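Local coordinates for DNA ligase D 3'-phosphoesterase domain-containing protein (Methanocella paludicola, PDB 5DMP) that probably removes 3'-phosphates and ribonucleotides from DNA ends during archaeal non-homologous end joining, as a phosphoesterase of the LigD family, at residues M95-S100 against I106-E111; P37-K42 against K113-S118. All blocks are in the same frame, centred on the assembly; numbering follows the deposited sequence.

Contact 1. Residues M95-S100 against I106-E111; sequences MTIEQS and IEVFLE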
loop_
_atom_site.group_PDB
_atom_site.type_symbol
_atom_site.label_atom_id
_atom_site.label_comp_id
_atom_site.label_asym_id
_atom_site.label_seq_id
_atom_site.Cartn_x
_atom_site.Cartn_y
_atom_site.Cartn_z
ATOM N N MET A 95 10.665 -17.856 2.142
ATOM C CA MET A 95 9.355 -17.671 2.754
ATOM C C MET A 95 8.407 -17.272 1.627
ATOM O O MET A 95 8.715 -16.312 0.897
ATOM C CB MET A 95 9.417 -16.557 3.810
ATOM C CG MET A 95 10.141 -16.944 5.071
ATOM S SD MET A 95 9.428 -18.281 6.104
ATOM C CE MET A 95 10.590 -18.203 7.481
ATOM N N THR A 96 7.280 -17.982 1.442
ATOM C CA THR A 96 6.238 -17.557 0.469
ATOM C C THR A 96 5.606 -16.272 1.014
ATOM O O THR A 96 5.901 -15.868 2.131
ATOM C CB THR A 96 5.124 -18.613 0.350
ATOM O OG1 THR A 96 4.478 -18.740 1.626
ATOM C CG2 THR A 96 5.741 -19.954 -0.040
ATOM N N ILE A 97 4.776 -15.586 0.224
ATOM C CA ILE A 97 4.177 -14.355 0.687
ATOM C C ILE A 97 3.221 -14.635 1.845
ATOM O O ILE A 97 3.155 -13.873 2.814
ATOM C CB ILE A 97 3.511 -13.557 -0.511
ATOM C CG1 ILE A 97 3.245 -12.068 -0.127
ATOM C CG2 ILE A 97 2.195 -14.245 -0.955
ATOM C CD1 ILE A 97 4.523 -11.235 0.188
ATOM N N GLU A 98 2.473 -15.762 1.763
ATOM C CA GLU A 98 1.594 -16.129 2.853
ATOM C C GLU A 98 2.365 -16.454 4.126
ATOM O O GLU A 98 1.971 -16.017 5.211
ATOM C CB GLU A 98 0.606 -17.273 2.446
ATOM C CG GLU A 98 -0.341 -16.948 1.270
ATOM C CD GLU A 98 0.299 -17.125 -0.118
ATOM O OE1 GLU A 98 1.478 -17.587 -0.248
ATOM O OE2 GLU A 98 -0.397 -16.778 -1.121
ATOM N N GLN A 99 3.470 -17.188 4.006
ATOM C CA GLN A 99 4.352 -17.464 5.187
ATOM C C GLN A 99 4.937 -16.173 5.748
ATOM O O GLN A 99 4.990 -15.982 6.977
ATOM C CB GLN A 99 5.535 -18.357 4.828
ATOM C CG GLN A 99 5.106 -19.740 4.431
ATOM C CD GLN A 99 6.241 -20.605 3.964
ATOM O OE1 GLN A 99 7.172 -20.166 3.259
ATOM N NE2 GLN A 99 6.141 -21.889 4.314
ATOM N N SER A 100 5.382 -15.292 4.838
ATOM C CA SER A 100 5.780 -13.928 5.251
ATOM C C SER A 100 4.708 -13.186 6.035
ATOM O O SER A 100 4.998 -12.588 7.100
ATOM C CB SER A 100 6.201 -13.096 3.998
ATOM O OG SER A 100 7.318 -13.724 3.371
ATOM N N ILE A 106 7.076 -8.910 5.882
ATOM C CA ILE A 106 6.895 -8.990 4.445
ATOM C C ILE A 106 7.934 -8.043 3.822
ATOM O O ILE A 106 8.039 -6.860 4.239
ATOM C CB ILE A 106 5.459 -8.468 4.078
ATOM C CG1 ILE A 106 4.356 -9.439 4.612
ATOM C CG2 ILE A 106 5.316 -8.231 2.562
ATOM C CD1 ILE A 106 2.929 -8.831 4.590
ATOM N N GLU A 107 8.700 -8.572 2.879
ATOM C CA GLU A 107 9.654 -7.727 2.085
ATOM C C GLU A 107 9.390 -7.939 0.628
ATOM O O GLU A 107 9.537 -9.074 0.134
ATOM C CB GLU A 107 11.109 -8.113 2.428
ATOM C CG GLU A 107 11.322 -7.910 3.933
ATOM C CD GLU A 107 12.671 -8.405 4.472
ATOM O OE1 GLU A 107 13.260 -9.336 3.879
ATOM O OE2 GLU A 107 13.165 -7.813 5.477
ATOM N N VAL A 108 8.994 -6.856 -0.082
ATOM C CA VAL A 108 8.559 -7.002 -1.470
ATOM C C VAL A 108 9.192 -5.903 -2.341
ATOM O O VAL A 108 9.577 -4.803 -1.823
ATOM C CB VAL A 108 7.014 -6.865 -1.565
ATOM C CG1 VAL A 108 6.356 -8.182 -1.023
ATOM C CG2 VAL A 108 6.447 -5.601 -0.842
ATOM N N PHE A 109 9.298 -6.191 -3.628
ATOM C CA PHE A 109 9.718 -5.188 -4.562
ATOM C C PHE A 109 8.422 -4.705 -5.243
ATOM O O PHE A 109 7.774 -5.492 -5.950
ATOM C CB PHE A 109 10.637 -5.779 -5.612
ATOM C CG PHE A 109 11.295 -4.699 -6.450
ATOM C CD1 PHE A 109 10.583 -4.119 -7.531
ATOM C CD2 PHE A 109 12.584 -4.209 -6.113
ATOM C CE1 PHE A 109 11.153 -3.077 -8.294
ATOM C CE2 PHE A 109 13.171 -3.208 -6.895
ATOM C CZ PHE A 109 12.445 -2.607 -7.942
ATOM N N LEU A 110 8.031 -3.456 -5.001
ATOM C CA LEU A 110 6.763 -2.983 -5.582
ATOM C C LEU A 110 7.085 -2.496 -7.025
ATOM O O LEU A 110 8.048 -1.731 -7.256
ATOM C CB LEU A 110 6.226 -1.793 -4.793
ATOM C CG LEU A 110 5.850 -2.133 -3.338
ATOM C CD1 LEU A 110 5.320 -0.868 -2.644
ATOM C CD2 LEU A 110 4.866 -3.334 -3.230
ATOM N N GLU A 111 6.260 -2.917 -7.976
ATOM C CA GLU A 111 6.379 -2.469 -9.372
ATOM C C GLU A 111 5.153 -1.628 -9.719
ATOM O O GLU A 111 4.179 -2.074 -10.382
ATOM C CB GLU A 111 6.431 -3.708 -10.278
ATOM C CG GLU A 111 7.618 -4.614 -9.914
ATOM C CD GLU A 111 7.488 -6.050 -10.419
ATOM O OE1 GLU A 111 6.420 -6.723 -10.223
ATOM O OE2 GLU A 111 8.483 -6.543 -10.988
#

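Contact 2. Residues P37-K42 against K113-S118; sequences PSLDPK and KKLKGS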
loop_
_atom_site.group_PDB
_atom_site.type_symbol
_atom_site.label_atom_id
_atom_site.label_comp_id
_atom_site.label_asym_id
_atom_site.label_seq_id
_atom_site.Cartn_x
_atom_site.Cartn_y
_atom_site.Cartn_z
ATOM N N PRO A 37 2.741 6.212 1.669
ATOM C CA PRO A 37 4.078 5.661 1.611
ATOM C C PRO A 37 5.089 6.805 1.667
ATOM O O PRO A 37 4.731 7.957 1.316
ATOM C CB PRO A 37 4.148 5.014 0.227
ATOM C CG PRO A 37 3.102 5.718 -0.585
ATOM C CD PRO A 37 1.989 6.044 0.384
ATOM N N SER A 38 6.282 6.482 2.132
ATOM C CA SER A 38 7.382 7.435 2.012
ATOM C C SER A 38 8.480 6.765 1.198
ATOM O O SER A 38 8.742 5.546 1.343
ATOM C CB SER A 38 7.861 7.886 3.420
ATOM O OG SER A 38 9.064 8.653 3.298
ATOM N N LEU A 39 9.182 7.558 0.360
ATOM C CA LEU A 39 10.343 7.045 -0.393
ATOM C C LEU A 39 11.583 6.965 0.464
ATOM O O LEU A 39 12.587 6.362 0.047
ATOM C CB LEU A 39 10.659 8.013 -1.583
ATOM C CG LEU A 39 9.496 8.201 -2.549
ATOM C CD1 LEU A 39 9.825 9.235 -3.665
ATOM C CD2 LEU A 39 9.140 6.839 -3.152
ATOM N N ASP A 40 11.545 7.589 1.664
ATOM C CA ASP A 40 12.741 7.688 2.541
ATOM C C ASP A 40 12.789 6.492 3.494
ATOM O O ASP A 40 11.854 6.333 4.261
ATOM C CB ASP A 40 12.611 8.988 3.351
ATOM C CG ASP A 40 13.820 9.266 4.235
ATOM O OD1 ASP A 40 14.633 8.366 4.515
ATOM O OD2 ASP A 40 13.951 10.442 4.617
ATOM N N PRO A 41 13.815 5.626 3.422
ATOM C CA PRO A 41 13.983 4.438 4.276
ATOM C C PRO A 41 14.148 4.731 5.762
ATOM O O PRO A 41 14.104 3.802 6.519
ATOM C CB PRO A 41 15.241 3.783 3.784
ATOM C CG PRO A 41 15.981 4.881 3.035
ATOM C CD PRO A 41 14.960 5.795 2.476
ATOM N N LYS A 42 14.343 6.004 6.136
ATOM C CA LYS A 42 14.342 6.417 7.560
ATOM C C LYS A 42 12.934 6.739 8.107
ATOM O O LYS A 42 12.733 6.945 9.320
ATOM C CB LYS A 42 15.275 7.648 7.712
ATOM C CG LYS A 42 16.729 7.328 7.470
ATOM C CD LYS A 42 17.609 8.381 8.119
ATOM C CE LYS A 42 17.931 9.491 7.142
ATOM N NZ LYS A 42 16.802 10.374 6.749
ATOM N N LYS A 113 3.627 2.598 -10.659
ATOM C CA LYS A 113 3.948 3.786 -11.433
ATOM C C LYS A 113 4.537 4.846 -10.519
ATOM O O LYS A 113 5.348 5.668 -10.981
ATOM C CB LYS A 113 2.716 4.360 -12.146
ATOM C CG LYS A 113 1.973 3.322 -12.993
ATOM C CD LYS A 113 2.721 2.950 -14.272
ATOM C CE LYS A 113 2.045 3.567 -15.495
ATOM N NZ LYS A 113 3.051 3.698 -16.580
ATOM N N LYS A 114 4.157 4.852 -9.244
ATOM C CA LYS A 114 4.679 5.862 -8.337
ATOM C C LYS A 114 5.748 5.294 -7.405
ATOM O O LYS A 114 6.771 5.966 -7.109
ATOM C CB LYS A 114 3.600 6.582 -7.541
ATOM C CG LYS A 114 2.583 7.351 -8.466
ATOM C CD LYS A 114 1.515 8.007 -7.624
ATOM C CE LYS A 114 0.436 8.686 -8.522
ATOM N NZ LYS A 114 -0.703 9.140 -7.675
ATOM N N LEU A 115 5.494 4.098 -6.894
ATOM C CA LEU A 115 6.448 3.373 -6.040
ATOM C C LEU A 115 7.088 2.268 -6.823
ATOM O O LEU A 115 6.400 1.459 -7.480
ATOM C CB LEU A 115 5.711 2.775 -4.818
ATOM C CG LEU A 115 4.964 3.628 -3.811
ATOM C CD1 LEU A 115 4.692 2.752 -2.592
ATOM C CD2 LEU A 115 5.870 4.844 -3.441
ATOM N N LYS A 116 8.418 2.229 -6.829
ATOM C CA LYS A 116 9.119 1.173 -7.568
ATOM C C LYS A 116 10.318 0.855 -6.805
ATOM O O LYS A 116 11.340 1.541 -6.941
ATOM C CB LYS A 116 9.698 1.612 -8.936
ATOM C CG LYS A 116 8.892 2.465 -9.863
ATOM C CD LYS A 116 9.590 2.427 -11.243
ATOM C CE LYS A 116 8.996 3.462 -12.201
ATOM N NZ LYS A 116 7.700 3.001 -12.785
ATOM N N GLY A 117 10.268 -0.198 -6.041
ATOM C CA GLY A 117 11.484 -0.570 -5.293
ATOM C C GLY A 117 11.105 -1.358 -4.060
ATOM O O GLY A 117 9.933 -1.764 -3.910
ATOM N N SER A 118 12.101 -1.643 -3.227
ATOM C CA SER A 118 11.917 -2.546 -2.099
ATOM C C SER A 118 11.275 -1.871 -0.890
ATOM O O SER A 118 11.720 -0.788 -0.483
ATOM C CB SER A 118 13.276 -3.185 -1.771
ATOM O OG SER A 118 14.181 -2.132 -1.493
#

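Contact 1. Residues M95-S100 against I106-E111
Ile106, at the start of the strand segment, meets two residues of helix 97-103 with two different branches. Its CG1 lies beside the backbone N (chi1 -68°) and leans on the helix backbone at Ser100 C, 4.0 Å away, with Ser100 CB at 4.1 Å from the same CG1. The other branch, CG2, meets the end of the Ile97 side chain, CG2 to Ile97 CD1 being 3.9 Å, and the two side chains pass at a slant. A short connection joins helix and strand, and the first turn of helix 97-103 lies against strand 105-111, which pairs antiparallel with strands 72-84 and 118-123 in the large antiparallel sheet. Two residues on, Val108 brings CG1 to Ile97 CD1 as well, 3.8 Å away, and these side chains cross at about a right angle. CG1 of Ile97 extends anti to the backbone N (chi1 -163°), and the next torsion turns CD1 towards the strand; Tyr82 and Met24 also touch this side chain. The helix start behind Ile97 is a capping box: Gln99 N donates to Thr96 OG1 at 3.0 Å, and Thr96 N returns a bond to Gln99 OE1 at 2.8 Å. Thr96 O is gripped twice by Ser100, through its backbone N and through OG, which approach from opposite faces of the carbonyl plane. Ser100 OG, 2.9 Å from Thr96 O, stands 37° out of that plane.

Contact 2. Residues P37-K42 against K113-S118
Two loops of the phosphoesterase domain meet over its antiparallel beta-sheet. Loop 37-42 connects strands 27-33 and 45-53; loop 113-118 leads from strand 105-111 round a corner at Gly117 into strand 118-123. The contact is wholly apolar and centres on Leu115, whose two methyls are shared between Pro37 and Leu39. Leu115 meets the CB–CG edge of the Pro37 ring, CD1 3.7 Å from Pro37 CB and 3.9 Å from Pro37 CG, its two methyls falling either side of the mean ring plane. The second methyl, CD2, faces the end of Leu39, with Leu115 CD2 and Leu39 CD2 3.8 Å apart, and also lies 4.1 Å from Pro37 CB. With CG beside the backbone N (chi1 -60°), Leu115 swings its branched end towards 37-42, although its CB does not point there. Ile8 of strand 5-12 touches Pro37 and Leu115, and Phe134 also touches Pro37, so the proline is packed between loop and sheet. With an alanine at Leu115 both methyls would go, which would probably open a gap along the CB–CG edge of Pro37 and leave Leu39 CD2 without its partner from the 113-118 loop. In that loop, Leu115 N and Lys113 N are both held by the carboxylate of Asp78, which helps fix the backbone that carries the leucine. The 37-42 loop is braced by an ST turn, Asp40 N to Ser38 OG at 3.2 Å, followed by an Asx turn at Asp40. There Lys42 N donates to Asp40 OD1 at 2.9 Å, reaching the oxygen from above the carboxylate plane, 44° out of it.

How the contacts relate
From the N terminus the chain builds strands 5-12, 16-24 and 27-33 before it reaches 37-42. It then runs through strands 45-53, 62-64 and 72-84 to helix 97-103, where contact 1 closes a short loop with strand 105-111 after five intervening residues. The next loop, 113-118, returns to 37-42 and closes the long loop of contact 2, which encloses contact 1. Their centres lie about 15 Å apart: Leu110 N probably bonds to Gly117 O (2.8 Å), and Leu110 CD1 packs on Leu115 CD1. Contact 1 ties helix 97-103 to the first strand of the 105-111/118-123 hairpin, and contact 2 ties the loop of that hairpin to 37-42.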